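Side-chain contacts in alpha-1,6-mannanase (Bacteroides thetaiotaomicron, PDB 4V1S), which probably hydrolyses alpha-1,6-mannosidic linkages of mannans, as a glycoside hydrolase of family GH76 from a gut symbiont: residues A[119-124]-A[138-143]; A[125-130]-A[165-170]. One frame throughout, in Å; residues are numbered along the deposited sequence.

Contact 1 (A[119-124]-A[138-143]); sequences PNYKGI and PDRFYD
One face of the Tyr-121 ring is covered by the pyrrolidine of Pro-138, whose CD stands 3.5 Å from the ring centroid and 20° off its normal, a CH-pi contact displaced toward the CG end; Lys-122 CG lies over the opposite face. The guanidinium of Arg-140 has Tyr-121 CB above one face and, in its plane at the edge, the carbonyl oxygen of Ile-124. It grips that oxygen end-on with both terminal nitrogens, NH1 at 2.9 Å (N-H...O angle 151°) and NH2 at 3.0 Å from Ile-124 O. Both donors approach out of the carbonyl plane, and the same oxygen also accepts from Tyr-121 N, so three N-H groups converge on it. The acceptor belongs to a type I' turn from Tyr-121 to Ile-124, the tight corner of a beta-hairpin formed by strands 117-121 and 124-127; Asn-120 OD1 steadies the turn by accepting from Gly-123 N at 2.9 Å in an Asx motif. The Arg-140 chain bends at chi3 (-69°) to bring its head to the hairpin, while NE forms a salt bridge with Glu-191. A leucine in place of Arg-140 would probably leave Ile-124 O without two of its donors and Glu-191 without its charged mate. Ile-124 CG2 lies 3.5 Å from Arg-140 NH2, the two side chains crossing at a slant, and Phe-174 of helix 162-177 touches both.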
loop_
_atom_site.group_PDB
_atom_site.type_symbol
_atom_site.label_atom_id
_atom_site.label_comp_id
_atom_site.label_asym_id
_atom_site.label_seq_id
_atom_site.Cartn_x
_atom_site.Cartn_y
_atom_site.Cartn_z
ATOM N N PRO A 119 13.441 13.572 -12.481
ATOM C CA PRO A 119 13.752 14.810 -11.722
ATOM C C PRO A 119 13.023 16.045 -12.230
ATOM O O PRO A 119 12.980 17.035 -11.543
ATOM C CB PRO A 119 15.242 14.993 -11.937
ATOM C CG PRO A 119 15.516 14.322 -13.236
ATOM C CD PRO A 119 14.578 13.146 -13.305
ATOM N N ASN A 120 12.458 15.979 -13.429
ATOM C CA ASN A 120 11.765 17.143 -14.013
ATOM C C ASN A 120 11.127 16.763 -15.324
ATOM O O ASN A 120 11.797 16.790 -16.385
ATOM C CB ASN A 120 12.679 18.369 -14.268
ATOM C CG ASN A 120 11.909 19.499 -14.963
ATOM O OD1 ASN A 120 10.665 19.464 -15.003
ATOM N ND2 ASN A 120 12.600 20.464 -15.511
ATOM N N TYR A 121 9.824 16.497 -15.276
ATOM C CA TYR A 121 9.069 16.370 -16.500
ATOM C C TYR A 121 7.974 17.413 -16.438
ATOM O O TYR A 121 7.197 17.467 -15.465
ATOM C CB TYR A 121 8.533 14.965 -16.720
ATOM C CG TYR A 121 7.573 14.860 -17.876
ATOM C CD1 TYR A 121 7.971 15.157 -19.200
ATOM C CD2 TYR A 121 6.236 14.562 -17.669
ATOM C CE1 TYR A 121 7.085 15.049 -20.262
ATOM C CE2 TYR A 121 5.341 14.463 -18.746
ATOM C CZ TYR A 121 5.767 14.752 -20.028
ATOM O OH TYR A 121 4.908 14.675 -21.119
ATOM N N LYS A 122 7.953 18.269 -17.476
ATOM C CA LYS A 122 6.992 19.362 -17.542
ATOM C C LYS A 122 6.876 20.147 -16.226
ATOM O O LYS A 122 5.786 20.542 -15.820
ATOM C CB LYS A 122 5.618 18.855 -18.064
ATOM C CG LYS A 122 5.526 18.809 -19.590
ATOM C CD LYS A 122 4.175 18.383 -20.158
ATOM C CE LYS A 122 4.193 18.638 -21.683
ATOM N NZ LYS A 122 3.116 18.057 -22.547
ATOM N N GLY A 123 8.019 20.386 -15.562
ATOM C CA GLY A 123 8.111 21.275 -14.426
ATOM C C GLY A 123 8.110 20.680 -13.033
ATOM O O GLY A 123 8.211 21.425 -12.028
ATOM N N ILE A 124 7.956 19.357 -12.942
ATOM C CA ILE A 124 7.827 18.733 -11.654
ATOM C C ILE A 124 8.442 17.324 -11.656
ATOM O O ILE A 124 8.372 16.574 -12.634
ATOM C CB ILE A 124 6.360 18.705 -11.131
ATOM C CG1 ILE A 124 6.368 18.387 -9.611
ATOM C CG2 ILE A 124 5.501 17.782 -11.995
ATOM C CD1 ILE A 124 5.003 18.508 -8.944
ATOM N N PRO A 138 8.097 10.405 -19.200
ATOM C CA PRO A 138 7.623 9.378 -18.294
ATOM C C PRO A 138 6.103 9.270 -18.278
ATOM O O PRO A 138 5.410 10.206 -18.685
ATOM C CB PRO A 138 8.113 9.886 -16.936
ATOM C CG PRO A 138 7.890 11.387 -17.071
ATOM C CD PRO A 138 8.241 11.698 -18.510
ATOM N N ASP A 139 5.614 8.127 -17.827
ATOM C CA ASP A 139 4.187 7.864 -17.635
ATOM C C ASP A 139 4.005 7.844 -16.131
ATOM O O ASP A 139 4.437 6.898 -15.461
ATOM C CB ASP A 139 3.810 6.527 -18.286
ATOM C CG ASP A 139 2.313 6.349 -18.514
ATOM O OD1 ASP A 139 1.511 7.317 -18.409
ATOM O OD2 ASP A 139 1.919 5.193 -18.840
ATOM N N ARG A 140 3.404 8.914 -15.597
ATOM C CA ARG A 140 3.344 9.076 -14.130
ATOM C C ARG A 140 1.927 9.087 -13.588
ATOM O O ARG A 140 1.000 9.541 -14.289
ATOM C CB ARG A 140 4.102 10.314 -13.680
ATOM C CG ARG A 140 5.545 10.347 -14.170
ATOM C CD ARG A 140 6.376 11.402 -13.493
ATOM N NE ARG A 140 5.949 12.751 -13.889
ATOM C CZ ARG A 140 6.622 13.862 -13.585
ATOM N NH1 ARG A 140 7.744 13.797 -12.903
ATOM N NH2 ARG A 140 6.195 15.048 -13.996
ATOM N N PHE A 141 1.792 8.511 -12.385
ATOM C CA PHE A 141 0.521 8.259 -11.707
ATOM C C PHE A 141 0.540 8.848 -10.326
ATOM O O PHE A 141 1.491 8.658 -9.579
ATOM C CB PHE A 141 0.272 6.742 -11.650
ATOM C CG PHE A 141 0.108 6.136 -13.022
ATOM C CD1 PHE A 141 1.237 5.875 -13.820
ATOM C CD2 PHE A 141 -1.135 5.897 -13.539
ATOM C CE1 PHE A 141 1.107 5.328 -15.079
ATOM C CE2 PHE A 141 -1.272 5.378 -14.826
ATOM C CZ PHE A 141 -0.151 5.120 -15.591
ATOM N N TYR A 142 -0.524 9.566 -9.990
ATOM C CA TYR A 142 -0.544 10.266 -8.718
ATOM C C TYR A 142 -0.677 9.248 -7.579
ATOM O O TYR A 142 -0.113 9.468 -6.515
ATOM C CB TYR A 142 -1.633 11.351 -8.688
ATOM C CG TYR A 142 -1.417 12.412 -9.744
ATOM C CD1 TYR A 142 -0.416 13.355 -9.605
ATOM C CD2 TYR A 142 -2.176 12.446 -10.910
ATOM C CE1 TYR A 142 -0.198 14.332 -10.585
ATOM C CE2 TYR A 142 -1.949 13.419 -11.886
ATOM C CZ TYR A 142 -0.958 14.364 -11.704
ATOM O OH TYR A 142 -0.716 15.349 -12.649
ATOM N N ASP A 143 -1.374 8.137 -7.816
ATOM C CA ASP A 143 -1.478 7.099 -6.803
ATOM C C ASP A 143 -0.142 6.396 -6.535
ATOM O O ASP A 143 0.247 6.249 -5.380
ATOM C CB ASP A 143 -2.618 6.101 -7.063
ATOM C CG ASP A 143 -2.461 5.323 -8.355
ATOM O OD1 ASP A 143 -1.731 5.779 -9.259
ATOM O OD2 ASP A 143 -3.098 4.249 -8.492
#

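Contact 2 (A[125-130]-A[165-170]); sequences AGYATL and LEKAKG
Near the start of strand 124-127 the backbone approaches helix 162-177, with Ala-125 O and Gly-170 O lying 4.2 Å apart and joined by a water. That water donates to both, at 2.6 Å from Ala-125 O and 2.8 Å from Gly-170 O, and so satisfies two acceptors that could not bond to each other. Ala-125 directs its methyl toward the helix, where Gly-170 has no side chain to meet it. The direct side-chain contact is between Tyr-127 and Lys-167, which cross at about a right angle. The phenol oxygen does the touching: Tyr-127 OH sits 3.4 Å from Lys-167 CB and 3.6 Å from Lys-167 CG, against the aliphatic part of the lysine. With CG anti to the carbonyl carbon (chi1 -71°) and a further bend at chi2 (-73°), the lysine chain folds round the hydroxyl, and CD comes within 3.7 Å of Tyr-127 OH; its ammonium end then leads away from the strand. Trp-117, on the partner strand of the hairpin, ties the pair together, meeting the Tyr-127 ring edge-to-face and Lys-167 in a cation-pi interaction. Leu-152 of helix 142-159 touches both side chains as well, while Asn-145 OD1 accepts from the backbone N of Tyr-127. The arrangement joins a two-stranded antiparallel hairpin to a helix of the mainly helical GH76 domain, a family of the six-hairpin glycosidase clan, whose members share an (alpha/alpha)6 barrel.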
loop_
_atom_site.group_PDB
_atom_site.type_symbol
_atom_site.label_atom_id
_atom_site.label_comp_id
_atom_site.label_asym_id
_atom_site.label_seq_id
_atom_site.Cartn_x
_atom_site.Cartn_y
_atom_site.Cartn_z
ATOM N N ALA A 125 9.106 17.023 -10.556
ATOM C CA ALA A 125 9.711 15.712 -10.308
ATOM C C ALA A 125 8.687 14.728 -9.750
ATOM O O ALA A 125 7.748 15.125 -9.059
ATOM C CB ALA A 125 10.841 15.875 -9.288
ATOM N N GLY A 126 8.906 13.444 -10.011
ATOM C CA GLY A 126 8.051 12.448 -9.461
ATOM C C GLY A 126 8.421 11.089 -10.024
ATOM O O GLY A 126 9.112 10.980 -11.046
ATOM N N TYR A 127 7.977 10.035 -9.345
ATOM C CA TYR A 127 8.226 8.683 -9.829
ATOM C C TYR A 127 7.312 8.333 -11.031
ATOM O O TYR A 127 6.176 8.746 -11.075
ATOM C CB TYR A 127 7.974 7.650 -8.727
ATOM C CG TYR A 127 9.024 7.627 -7.633
ATOM C CD1 TYR A 127 10.265 7.013 -7.832
ATOM C CD2 TYR A 127 8.801 8.252 -6.413
ATOM C CE1 TYR A 127 11.263 7.057 -6.848
ATOM C CE2 TYR A 127 9.775 8.255 -5.416
ATOM C CZ TYR A 127 11.012 7.651 -5.637
ATOM O OH TYR A 127 11.964 7.675 -4.636
ATOM N N ALA A 128 7.886 7.567 -11.952
ATOM C CA ALA A 128 7.211 6.971 -13.127
ATOM C C ALA A 128 6.861 5.515 -12.885
ATOM O O ALA A 128 7.445 4.843 -12.007
ATOM C CB ALA A 128 8.071 7.138 -14.363
ATOM N N THR A 129 5.948 5.017 -13.723
ATOM C CA THR A 129 5.490 3.664 -13.603
ATOM C C THR A 129 6.561 2.656 -14.054
ATOM O O THR A 129 6.597 1.521 -13.582
ATOM C CB THR A 129 4.184 3.450 -14.375
ATOM O OG1 THR A 129 3.505 2.312 -13.840
ATOM C CG2 THR A 129 4.402 3.360 -15.869
ATOM N N LEU A 130 7.433 3.090 -14.951
ATOM C CA LEU A 130 8.558 2.291 -15.422
ATOM C C LEU A 130 9.854 3.094 -15.299
ATOM O O LEU A 130 9.830 4.307 -15.124
ATOM C CB LEU A 130 8.318 1.902 -16.884
ATOM C CG LEU A 130 7.300 0.788 -17.160
ATOM C CD1 LEU A 130 6.887 0.760 -18.618
ATOM C CD2 LEU A 130 7.827 -0.575 -16.720
ATOM N N LEU A 165 13.679 10.613 3.205
ATOM C CA LEU A 165 12.703 11.663 3.487
ATOM C C LEU A 165 12.593 12.682 2.335
ATOM O O LEU A 165 11.505 13.140 2.027
ATOM C CB LEU A 165 13.074 12.367 4.795
ATOM C CG LEU A 165 12.050 13.402 5.251
ATOM C CD1 LEU A 165 10.687 12.752 5.520
ATOM C CD2 LEU A 165 12.555 14.146 6.463
ATOM N N GLU A 166 13.713 13.014 1.710
ATOM C CA GLU A 166 13.716 13.930 0.575
ATOM C C GLU A 166 12.805 13.394 -0.536
ATOM O O GLU A 166 11.984 14.116 -1.095
ATOM C CB GLU A 166 15.141 14.122 0.066
ATOM C CG GLU A 166 15.312 14.956 -1.179
ATOM C CD GLU A 166 16.787 15.230 -1.490
ATOM O OE1 GLU A 166 17.682 14.668 -0.799
ATOM O OE2 GLU A 166 17.050 16.015 -2.425
ATOM N N LYS A 167 12.946 12.106 -0.843
ATOM C CA LYS A 167 12.121 11.507 -1.892
ATOM C C LYS A 167 10.671 11.327 -1.409
ATOM O O LYS A 167 9.758 11.411 -2.221
ATOM C CB LYS A 167 12.698 10.198 -2.411
ATOM C CG LYS A 167 13.947 10.376 -3.251
ATOM C CD LYS A 167 13.639 10.949 -4.612
ATOM C CE LYS A 167 14.871 11.037 -5.492
ATOM N NZ LYS A 167 15.910 11.968 -4.992
ATOM N N ALA A 168 10.443 11.033 -0.123
ATOM C CA ALA A 168 9.060 10.988 0.388
ATOM C C ALA A 168 8.355 12.314 0.135
ATOM O O ALA A 168 7.222 12.352 -0.337
ATOM C CB ALA A 168 9.017 10.669 1.859
ATOM N N LYS A 169 9.030 13.404 0.470
ATOM C CA LYS A 169 8.476 14.729 0.270
ATOM C C LYS A 169 8.221 15.021 -1.207
ATOM O O LYS A 169 7.180 15.604 -1.577
ATOM C CB LYS A 169 9.404 15.798 0.869
ATOM C CG LYS A 169 9.402 15.803 2.373
ATOM C CD LYS A 169 10.481 16.765 2.847
ATOM C CE LYS A 169 10.593 16.834 4.341
ATOM N NZ LYS A 169 11.747 17.694 4.748
ATOM N N GLY A 170 9.167 14.612 -2.055
ATOM C CA GLY A 170 9.042 14.853 -3.470
ATOM C C GLY A 170 7.941 14.041 -4.104
ATOM O O GLY A 170 7.179 14.547 -4.912
HETATM O O HOH W 1 7.847 16.481 -6.793
#

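How the contacts relate
Both contacts fasten the same two-stranded sheet, contact 1 at its turn and contact 2 farther along strand 124-127. Each is partly buried, but the centre of contact 1 lies about 20 Å from the centre of the chain, that of contact 2 about 15 Å. The chemistry differs as well: a charged guanidinium and a proline hold the turn to the chain leading into helix 142-159, whereas the strand meets helix 162-177 through a tyrosine, the aliphatic part of a lysine and a bridging water. Their centres are about 9 Å apart, and a probable hydrogen bond from Thr-129 N to Asp-139 O (3.0 Å) links the two directly. Arg-140 also packs against Gly-126.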